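Local coordinates for protein alcohol oxidase (Myceliophthora thermophila, PDB 6F74) that binds FAD and, as a VAO-type flavoprotein oxidase, probably oxidises alcohol-type substrates at the expense of molecular oxygen, at residues S202-D207 with I302-N307; A317-N322 with P362-A367; R438-E443 with K531-N536. All coordinates share one frame; numbering follows the deposited sequence.

In the fold
Contact 1 (202-207 with 302-307) lies in the antiparallel sheet of the FAD-binding part. Contacts 2 and 3 reach a second antiparallel sheet of seven strands. Contact 2 (317-322 with 362-367) meets it at strand 311-320, next to one outermost strand. Contact 3 (438-443 with 531-536) meets it at the other outermost strand, 435-440. The centres of contacts 2 and 3 are about 29 Å apart. Strand 296-306 of contact 1 is followed directly in the chain by strand 311-320, yet the centres of contacts 1 and 2 are about 42 Å apart. The FAD lies about 10 Å from the Ile206 side chain and about 11 Å from that of Leu439. Contact 2 lies away from the FAD site.

Contact 1. Residues S202-D207 with I302-N307; sequences SAIHID and IKVHPN
Ala203 and Ile204 pair with Lys303 and Ile302 where two strands of an antiparallel sheet meet, in the FAD-binding fold of this VAO-type protein. Ile204 and Ile302 form a hydrogen-bonded pair. Ile204 N gives its hydrogen to Ile302 O at 3.0 Å, in the carbonyl plane, and Ile302 N bonds back to Ile204 O. Ala203 and Lys303 make the next, non-hydrogen-bonded pair, and their side chains part. One step further, Val304 N reaches Ser202 O at 3.2 Å. The hydrogen bond is almost straight (177°), but the donor stands well above the carbonyl plane.

The side chains of Ile204 and Ile302 share a face of the sheet, which helix 212-221 packs against through Val215, Val218 and Ala219. Ile204 CG1 meets Val304 CG1 at 3.7 Å, and the two side chains cross at about a right angle. Ile206 CD1 touches Ile302 CD1 at 3.8 Å. Ile302 CG1 stands between the backbone N and carbonyl carbon (chi1 54°), set against Ile204 O and Ile206 CD1. Val304 CG2 lies 3.7 Å from Ser202 CB, while Ser202 OG turns to Lys186 O. The polar grip across this contact is therefore entirely backbone, and the side chains add aliphatic packing.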
loop_
_atom_site.group_PDB
_atom_site.type_symbol
_atom_site.label_atom_id
_atom_site.label_comp_id
_atom_site.label_asym_id
_atom_site.label_seq_id
_atom_site.Cartn_x
_atom_site.Cartn_y
_atom_site.Cartn_z
ATOM N N SER A 202 -17.292 11.353 16.186
ATOM C CA SER A 202 -18.024 10.471 15.293
ATOM C C SER A 202 -17.163 9.291 14.824
ATOM O O SER A 202 -15.930 9.278 15.000
ATOM C CB SER A 202 -18.563 11.259 14.095
ATOM O OG SER A 202 -19.441 12.303 14.479
ATOM N N ALA A 203 -17.834 8.299 14.245
ATOM C CA ALA A 203 -17.155 7.143 13.676
ATOM C C ALA A 203 -17.883 6.545 12.481
ATOM O O ALA A 203 -19.052 6.877 12.231
ATOM C CB ALA A 203 -16.920 6.101 14.734
ATOM N N ILE A 204 -17.161 5.693 11.733
ATOM C CA ILE A 204 -17.778 4.832 10.738
ATOM C C ILE A 204 -17.505 3.368 11.086
ATOM O O ILE A 204 -16.348 2.979 11.311
ATOM C CB ILE A 204 -17.377 5.200 9.292
ATOM C CG1 ILE A 204 -17.946 6.581 8.946
ATOM C CG2 ILE A 204 -17.919 4.164 8.319
ATOM C CD1 ILE A 204 -17.751 7.081 7.514
ATOM N N HIS A 205 -18.583 2.575 11.158
ATOM C CA HIS A 205 -18.485 1.127 11.277
ATOM C C HIS A 205 -18.311 0.565 9.881
ATOM O O HIS A 205 -19.248 0.536 9.082
ATOM C CB HIS A 205 -19.728 0.543 11.963
ATOM C CG HIS A 205 -19.600 -0.921 12.288
ATOM N ND1 HIS A 205 -20.629 -1.679 12.801
ATOM C CD2 HIS A 205 -18.579 -1.779 12.062
ATOM C CE1 HIS A 205 -20.227 -2.926 12.940
ATOM N NE2 HIS A 205 -18.987 -3.017 12.495
ATOM N N ILE A 206 -17.087 0.159 9.563
ATOM C CA ILE A 206 -16.844 -0.465 8.280
ATOM C C ILE A 206 -17.064 -1.957 8.473
ATOM O O ILE A 206 -16.141 -2.662 8.878
ATOM C CB ILE A 206 -15.432 -0.170 7.760
ATOM C CG1 ILE A 206 -15.159 1.341 7.797
ATOM C CG2 ILE A 206 -15.270 -0.713 6.344
ATOM C CD1 ILE A 206 -13.718 1.728 7.465
ATOM N N ASP A 207 -18.283 -2.428 8.178
ATOM C CA ASP A 207 -18.717 -3.785 8.486
ATOM C C ASP A 207 -18.550 -4.670 7.265
ATOM O O ASP A 207 -19.507 -5.183 6.709
ATOM C CB ASP A 207 -20.180 -3.771 8.985
ATOM C CG ASP A 207 -20.549 -5.004 9.796
ATOM O OD1 ASP A 207 -19.708 -5.944 9.964
ATOM O OD2 ASP A 207 -21.711 -5.028 10.275
ATOM N N ILE A 302 -13.636 3.214 12.541
ATOM C CA ILE A 302 -12.655 4.290 12.388
ATOM C C ILE A 302 -13.182 5.619 12.925
ATOM O O ILE A 302 -14.360 5.923 12.778
ATOM C CB ILE A 302 -12.201 4.505 10.916
ATOM C CG1 ILE A 302 -13.400 4.715 9.990
ATOM C CG2 ILE A 302 -11.339 3.334 10.452
ATOM C CD1 ILE A 302 -13.058 5.308 8.637
ATOM N N LYS A 303 -12.288 6.415 13.512
ATOM C CA LYS A 303 -12.566 7.825 13.785
ATOM C C LYS A 303 -12.862 8.522 12.475
ATOM O O LYS A 303 -12.203 8.258 11.449
ATOM C CB LYS A 303 -11.357 8.522 14.399
ATOM C CG LYS A 303 -10.966 8.059 15.762
ATOM C CD LYS A 303 -9.748 8.834 16.262
ATOM C CE LYS A 303 -9.115 8.203 17.498
ATOM N NZ LYS A 303 -7.587 8.355 17.395
ATOM N N VAL A 304 -13.864 9.386 12.495
ATOM C CA VAL A 304 -14.071 10.348 11.405
ATOM C C VAL A 304 -14.130 11.736 12.020
ATOM O O VAL A 304 -14.407 11.890 13.208
ATOM C CB VAL A 304 -15.275 10.025 10.496
ATOM C CG1 VAL A 304 -14.990 8.739 9.754
ATOM C CG2 VAL A 304 -16.590 9.937 11.256
ATOM N N HIS A 305 -13.818 12.739 11.205
ATOM C CA HIS A 305 -13.459 14.057 11.697
ATOM C C HIS A 305 -14.345 15.144 11.102
ATOM O O HIS A 305 -14.750 15.018 9.956
ATOM C CB HIS A 305 -11.988 14.299 11.361
ATOM C CG HIS A 305 -11.072 13.306 11.993
ATOM N ND1 HIS A 305 -10.543 13.471 13.254
ATOM C CD2 HIS A 305 -10.622 12.111 11.548
ATOM C CE1 HIS A 305 -9.807 12.418 13.553
ATOM N NE2 HIS A 305 -9.838 11.573 12.538
ATOM N N PRO A 306 -14.610 16.226 11.856
ATOM C CA PRO A 306 -15.418 17.325 11.316
ATOM C C PRO A 306 -14.895 17.815 9.963
ATOM O O PRO A 306 -13.682 17.897 9.768
ATOM C CB PRO A 306 -15.255 18.442 12.373
ATOM C CG PRO A 306 -14.858 17.738 13.637
ATOM C CD PRO A 306 -14.034 16.563 13.176
ATOM N N ASN A 307 -15.807 18.127 9.043
ATOM C CA ASN A 307 -15.431 18.748 7.771
ATOM C C ASN A 307 -14.787 20.112 8.051
ATOM O O ASN A 307 -14.971 20.691 9.112
ATOM C CB ASN A 307 -16.631 18.905 6.810
ATOM C CG ASN A 307 -16.257 18.803 5.327
ATOM O OD1 ASN A 307 -15.099 19.025 4.944
ATOM N ND2 ASN A 307 -17.256 18.497 4.485
#

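Contact 2. Residues A317-N322 with P362-A367; sequences AIAPRN and PFVGDA
Val364 is the bump of this contact, and its CG1 methyl settles between two alanine methyls of strand 311-320. Ala319 CB touches Val364 CG1 at 3.5 Å. Ala317 CB, two residues back along the strand, meets the same Val364 CG1 at 3.9 Å. The shallow hollow exists because both alanines point toward the loop and carry nothing beyond CB. With CG1 anti to the backbone N of Val364 (chi1 173°), that methyl is the one set between the two alanines. The other methyl, Val364 CG2, rests 3.7 Å from Ile318 O and so meets backbone between the alanines. The CB of Ile318 points away from the loop, and its side chain packs on Leu403 and Ile405 of the neighbouring strand 403-412.

The bump sits in the connection between strands 349-356 and 370-378, which are antiparallel neighbours in the seven-stranded sheet. Val364 to Ala367 form a type II' turn, with Ala367 N bonded to Val364 O at 2.9 Å. Gly365 takes the positive phi (53°) of this turn. Opposite Ala367 stand two residues, Phe363 and Val364, as in a classic beta bulge, and Ala367 O accepts from the N-H groups of both.

The turn brings a second, smaller bump to the strand. Ala367 CB lies 3.9 Å from Ala319 CB and 4.1 Å from Pro320 CD, at the end of the strand. Ala319 CB is thus touched by Val364 and by Ala367. No hydrogen bond crosses between 317-322 and 362-367. Elsewhere in the loop, the Phe363 ring meets that of Phe356 edge-to-face.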
loop_
_atom_site.group_PDB
_atom_site.type_symbol
_atom_site.label_atom_id
_atom_site.label_comp_id
_atom_site.label_asym_id
_atom_site.label_seq_id
_atom_site.Cartn_x
_atom_site.Cartn_y
_atom_site.Cartn_z
ATOM N N ALA A 317 5.565 23.246 -10.216
ATOM C CA ALA A 317 6.271 22.531 -11.251
ATOM C C ALA A 317 7.583 23.228 -11.556
ATOM O O ALA A 317 7.645 24.459 -11.632
ATOM C CB ALA A 317 5.424 22.421 -12.505
ATOM N N ILE A 318 8.614 22.420 -11.722
ATOM C CA ILE A 318 9.988 22.883 -11.884
ATOM C C ILE A 318 10.595 22.114 -13.044
ATOM O O ILE A 318 10.567 20.881 -13.034
ATOM C CB ILE A 318 10.862 22.571 -10.642
ATOM C CG1 ILE A 318 10.194 23.054 -9.358
ATOM C CG2 ILE A 318 12.252 23.146 -10.826
ATOM C CD1 ILE A 318 10.883 22.644 -8.087
ATOM N N ALA A 319 11.182 22.833 -13.988
ATOM C CA ALA A 319 11.874 22.214 -15.096
ATOM C C ALA A 319 13.151 22.954 -15.414
ATOM O O ALA A 319 13.209 24.163 -15.185
ATOM C CB ALA A 319 10.991 22.236 -16.338
ATOM N N PRO A 320 14.155 22.245 -15.989
ATOM C CA PRO A 320 15.379 22.872 -16.437
ATOM C C PRO A 320 15.148 23.844 -17.555
ATOM O O PRO A 320 14.334 23.583 -18.419
ATOM C CB PRO A 320 16.229 21.705 -16.966
ATOM C CG PRO A 320 15.330 20.582 -17.172
ATOM C CD PRO A 320 14.196 20.789 -16.184
ATOM N N ARG A 321 15.827 24.973 -17.514
ATOM C CA ARG A 321 15.963 25.802 -18.708
ATOM C C ARG A 321 16.889 25.118 -19.668
ATOM O O ARG A 321 16.726 25.251 -20.855
ATOM C CB ARG A 321 16.522 27.194 -18.379
ATOM C CG ARG A 321 15.560 28.035 -17.578
ATOM C CD ARG A 321 15.953 29.503 -17.608
ATOM N NE ARG A 321 15.132 30.170 -16.604
ATOM C CZ ARG A 321 13.937 30.730 -16.806
ATOM N NH1 ARG A 321 13.377 30.764 -18.024
ATOM N NH2 ARG A 321 13.292 31.285 -15.781
ATOM N N ASN A 322 17.911 24.437 -19.145
ATOM C CA ASN A 322 19.015 23.832 -19.910
ATOM C C ASN A 322 19.050 22.348 -19.562
ATOM O O ASN A 322 19.614 21.923 -18.558
ATOM C CB ASN A 322 20.257 24.584 -19.466
ATOM C CG ASN A 322 21.580 24.078 -20.049
ATOM O OD1 ASN A 322 21.738 23.942 -21.261
ATOM N ND2 ASN A 322 22.581 23.918 -19.171
ATOM N N PRO A 362 8.012 14.524 -22.630
ATOM C CA PRO A 362 7.815 15.738 -21.846
ATOM C C PRO A 362 7.210 15.413 -20.486
ATOM O O PRO A 362 6.229 14.681 -20.397
ATOM C CB PRO A 362 6.859 16.576 -22.683
ATOM C CG PRO A 362 6.314 15.667 -23.734
ATOM C CD PRO A 362 7.287 14.538 -23.921
ATOM N N PHE A 363 7.832 15.935 -19.433
ATOM C CA PHE A 363 7.310 15.791 -18.103
ATOM C C PHE A 363 6.797 17.144 -17.583
ATOM O O PHE A 363 5.641 17.250 -17.217
ATOM C CB PHE A 363 8.351 15.159 -17.181
ATOM C CG PHE A 363 7.842 14.931 -15.796
ATOM C CD1 PHE A 363 6.772 14.105 -15.586
ATOM C CD2 PHE A 363 8.411 15.566 -14.717
ATOM C CE1 PHE A 363 6.265 13.904 -14.321
ATOM C CE2 PHE A 363 7.918 15.374 -13.440
ATOM C CZ PHE A 363 6.853 14.539 -13.243
ATOM N N VAL A 364 7.634 18.166 -17.540
ATOM C CA VAL A 364 7.186 19.500 -17.116
ATOM C C VAL A 364 7.314 20.398 -18.312
ATOM O O VAL A 364 8.427 20.660 -18.813
ATOM C CB VAL A 364 7.972 20.058 -15.909
ATOM C CG1 VAL A 364 7.595 21.522 -15.617
ATOM C CG2 VAL A 364 7.686 19.224 -14.671
ATOM N N GLY A 365 6.147 20.843 -18.775
ATOM C CA GLY A 365 6.008 21.654 -19.970
ATOM C C GLY A 365 6.699 20.934 -21.091
ATOM O O GLY A 365 6.361 19.792 -21.432
ATOM N N ASP A 366 7.724 21.588 -21.600
ATOM C CA ASP A 366 8.485 21.133 -22.759
ATOM C C ASP A 366 9.678 20.243 -22.443
ATOM O O ASP A 366 10.261 19.610 -23.334
ATOM C CB ASP A 366 8.967 22.358 -23.524
ATOM C CG ASP A 366 9.048 22.082 -24.991
ATOM O OD1 ASP A 366 8.470 21.060 -25.446
ATOM O OD2 ASP A 366 9.703 22.857 -25.720
ATOM N N ALA A 367 10.051 20.171 -21.169
ATOM C CA ALA A 367 11.260 19.475 -20.728
ATOM C C ALA A 367 10.955 18.013 -20.438
ATOM O O ALA A 367 9.913 17.681 -19.854
ATOM C CB ALA A 367 11.812 20.148 -19.481
#

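Contact 3. Residues R438-E443 with K531-N536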
loop_
_atom_site.group_PDB
_atom_site.type_symbol
_atom_site.label_atom_id
_atom_site.label_comp_id
_atom_site.label_asym_id
_atom_site.label_seq_id
_atom_site.Cartn_x
_atom_site.Cartn_y
_atom_site.Cartn_z
ATOM N N ARG A 438 11.878 5.181 2.539
ATOM C CA ARG A 438 12.628 5.639 3.681
ATOM C C ARG A 438 11.950 6.843 4.308
ATOM O O ARG A 438 11.724 7.869 3.649
ATOM C CB ARG A 438 14.058 5.971 3.299
ATOM C CG ARG A 438 14.982 6.061 4.517
ATOM C CD ARG A 438 15.288 4.691 5.075
ATOM N NE ARG A 438 16.054 4.730 6.314
ATOM C CZ ARG A 438 16.179 3.695 7.158
ATOM N NH1 ARG A 438 15.583 2.517 6.912
ATOM N NH2 ARG A 438 16.906 3.842 8.264
ATOM N N LEU A 439 11.583 6.689 5.574
ATOM C CA LEU A 439 11.077 7.796 6.358
ATOM C C LEU A 439 12.271 8.715 6.638
ATOM O O LEU A 439 13.361 8.230 6.962
ATOM C CB LEU A 439 10.426 7.311 7.641
ATOM C CG LEU A 439 8.956 6.849 7.583
ATOM C CD1 LEU A 439 8.770 5.643 6.649
ATOM C CD2 LEU A 439 8.525 6.475 8.998
ATOM N N ILE A 440 12.069 10.021 6.484
ATOM C CA ILE A 440 13.138 11.027 6.636
ATOM C C ILE A 440 12.861 11.958 7.819
ATOM O O ILE A 440 11.848 12.665 7.823
ATOM C CB ILE A 440 13.284 11.890 5.365
ATOM C CG1 ILE A 440 13.444 11.014 4.123
ATOM C CG2 ILE A 440 14.459 12.833 5.479
ATOM C CD1 ILE A 440 14.590 10.021 4.144
ATOM N N ASN A 441 13.770 11.944 8.803
ATOM C CA ASN A 441 13.694 12.847 9.974
ATOM C C ASN A 441 14.345 14.209 9.636
ATOM O O ASN A 441 15.268 14.262 8.821
ATOM C CB ASN A 441 14.370 12.208 11.193
ATOM C CG ASN A 441 15.840 11.908 10.956
ATOM O OD1 ASN A 441 16.187 11.239 9.994
ATOM N ND2 ASN A 441 16.711 12.441 11.824
ATOM N N PRO A 442 13.884 15.312 10.258
ATOM C CA PRO A 442 14.410 16.637 9.871
ATOM C C PRO A 442 15.926 16.792 9.939
ATOM O O PRO A 442 16.515 17.477 9.094
ATOM C CB PRO A 442 13.765 17.590 10.874
ATOM C CG PRO A 442 12.575 16.871 11.391
ATOM C CD PRO A 442 12.891 15.408 11.341
ATOM N N GLU A 443 16.523 16.162 10.952
ATOM C CA GLU A 443 17.957 16.243 11.239
ATOM C C GLU A 443 18.813 15.613 10.143
ATOM O O GLU A 443 19.993 15.916 10.049
ATOM C CB GLU A 443 18.306 15.546 12.580
ATOM C CG GLU A 443 17.647 16.185 13.822
ATOM C CD GLU A 443 16.220 15.699 14.096
ATOM O OE1 GLU A 443 15.750 14.801 13.380
ATOM O OE2 GLU A 443 15.540 16.252 14.979
ATOM N N LYS A 531 19.115 5.101 3.182
ATOM C CA LYS A 531 19.506 4.712 4.536
ATOM C C LYS A 531 20.647 5.517 5.048
ATOM O O LYS A 531 20.632 5.917 6.216
ATOM C CB LYS A 531 19.838 3.208 4.630
ATOM C CG LYS A 531 18.593 2.352 4.613
ATOM C CD LYS A 531 18.801 0.892 4.980
ATOM C CE LYS A 531 17.505 0.122 4.739
ATOM N NZ LYS A 531 17.529 -1.339 5.088
ATOM N N LYS A 532 21.647 5.760 4.193
ATOM C CA LYS A 532 22.768 6.621 4.555
ATOM C C LYS A 532 22.319 8.036 4.876
ATOM O O LYS A 532 22.830 8.649 5.819
ATOM C CB LYS A 532 23.821 6.653 3.445
ATOM C CG LYS A 532 25.069 7.470 3.810
ATOM C CD LYS A 532 26.180 7.274 2.780
ATOM C CE LYS A 532 27.358 8.160 3.077
ATOM N NZ LYS A 532 28.182 8.344 1.854
ATOM N N LEU A 533 21.388 8.569 4.093
ATOM C CA LEU A 533 20.777 9.859 4.402
ATOM C C LEU A 533 20.048 9.870 5.740
ATOM O O LEU A 533 20.279 10.773 6.550
ATOM C CB LEU A 533 19.784 10.245 3.328
ATOM C CG LEU A 533 19.059 11.589 3.504
ATOM C CD1 LEU A 533 20.050 12.743 3.544
ATOM C CD2 LEU A 533 18.058 11.728 2.360
ATOM N N ALA A 534 19.163 8.896 5.947
ATOM C CA ALA A 534 18.405 8.786 7.209
ATOM C C ALA A 534 18.573 7.418 7.867
ATOM O O ALA A 534 17.718 6.555 7.713
ATOM C CB ALA A 534 16.937 9.085 6.969
ATOM N N PRO A 535 19.676 7.217 8.635
ATOM C CA PRO A 535 19.980 5.865 9.123
ATOM C C PRO A 535 19.220 5.423 10.361
ATOM O O PRO A 535 19.252 4.249 10.697
ATOM C CB PRO A 535 21.486 5.921 9.388
ATOM C CG PRO A 535 21.726 7.340 9.790
ATOM C CD PRO A 535 20.712 8.180 9.047
ATOM N N ASN A 536 18.526 6.340 11.028
ATOM C CA ASN A 536 17.887 6.050 12.314
ATOM C C ASN A 536 16.395 5.897 12.252
ATOM O O ASN A 536 15.771 5.850 13.293
ATOM C CB ASN A 536 18.235 7.193 13.287
ATOM C CG ASN A 536 19.734 7.357 13.453
ATOM O OD1 ASN A 536 20.492 6.353 13.487
ATOM N ND2 ASN A 536 20.179 8.603 13.569
#
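Lys531, in the last turn of helix 512-533, lays its aliphatic chain across the guanidinium of Arg438. Its CG stands 3.6 Å above the guanidinium plane, offset toward the rim, and the two side chains cross at about a right angle. Lys531 CE also comes within 3.8 Å of Arg438 NH1. The like charges do not meet, as Lys531 NZ is 4.7 Å from Arg438 NH1 and forms a salt bridge with Asp548.

Leu533 points toward the strand, and its CD2 lies 4.3 Å from Ile440 CD1. It also packs on Met500 and on helix 448-458.

Ala534 is the first residue to leave helical geometry. Its carbonyl oxygen is gripped side-on by two nitrogens of Arg438: NE at 2.8 Å from Ala534 O and NH2 at 2.9 Å. The oxygen lies nearly in the guanidinium plane. The chain of Arg438 bends at chi2 (74°), which turns CD aside on the way to the Ala534 carbonyl. An alanine in place of Arg438 would probably leave the Ala534 carbonyl without this double grip and open a gap beside the Lys531 methylenes. Ala534 CB packs against Ile440 CD1 at 3.8 Å and also lies close to Leu439 O and Asn441 OD1. The Asn441 amide is steadied from its own segment, as ND2 donates to Glu443 OE1.

Pro535 and Asn536 follow the edge of the guanidinium, with Pro535 O and Asn536 N near its plane. Thr537, next in the chain, bonds to Leu439 O through OG1. The contact thus joins a helix end to strand 435-440, an outermost strand of the seven-stranded antiparallel sheet. A large antiparallel sheet packed with helices is consistent with the substrate domain of VAO-type oxidases. The FAD-binding Tyr540 lies about 4 Å from Leu439, side chain to side chain.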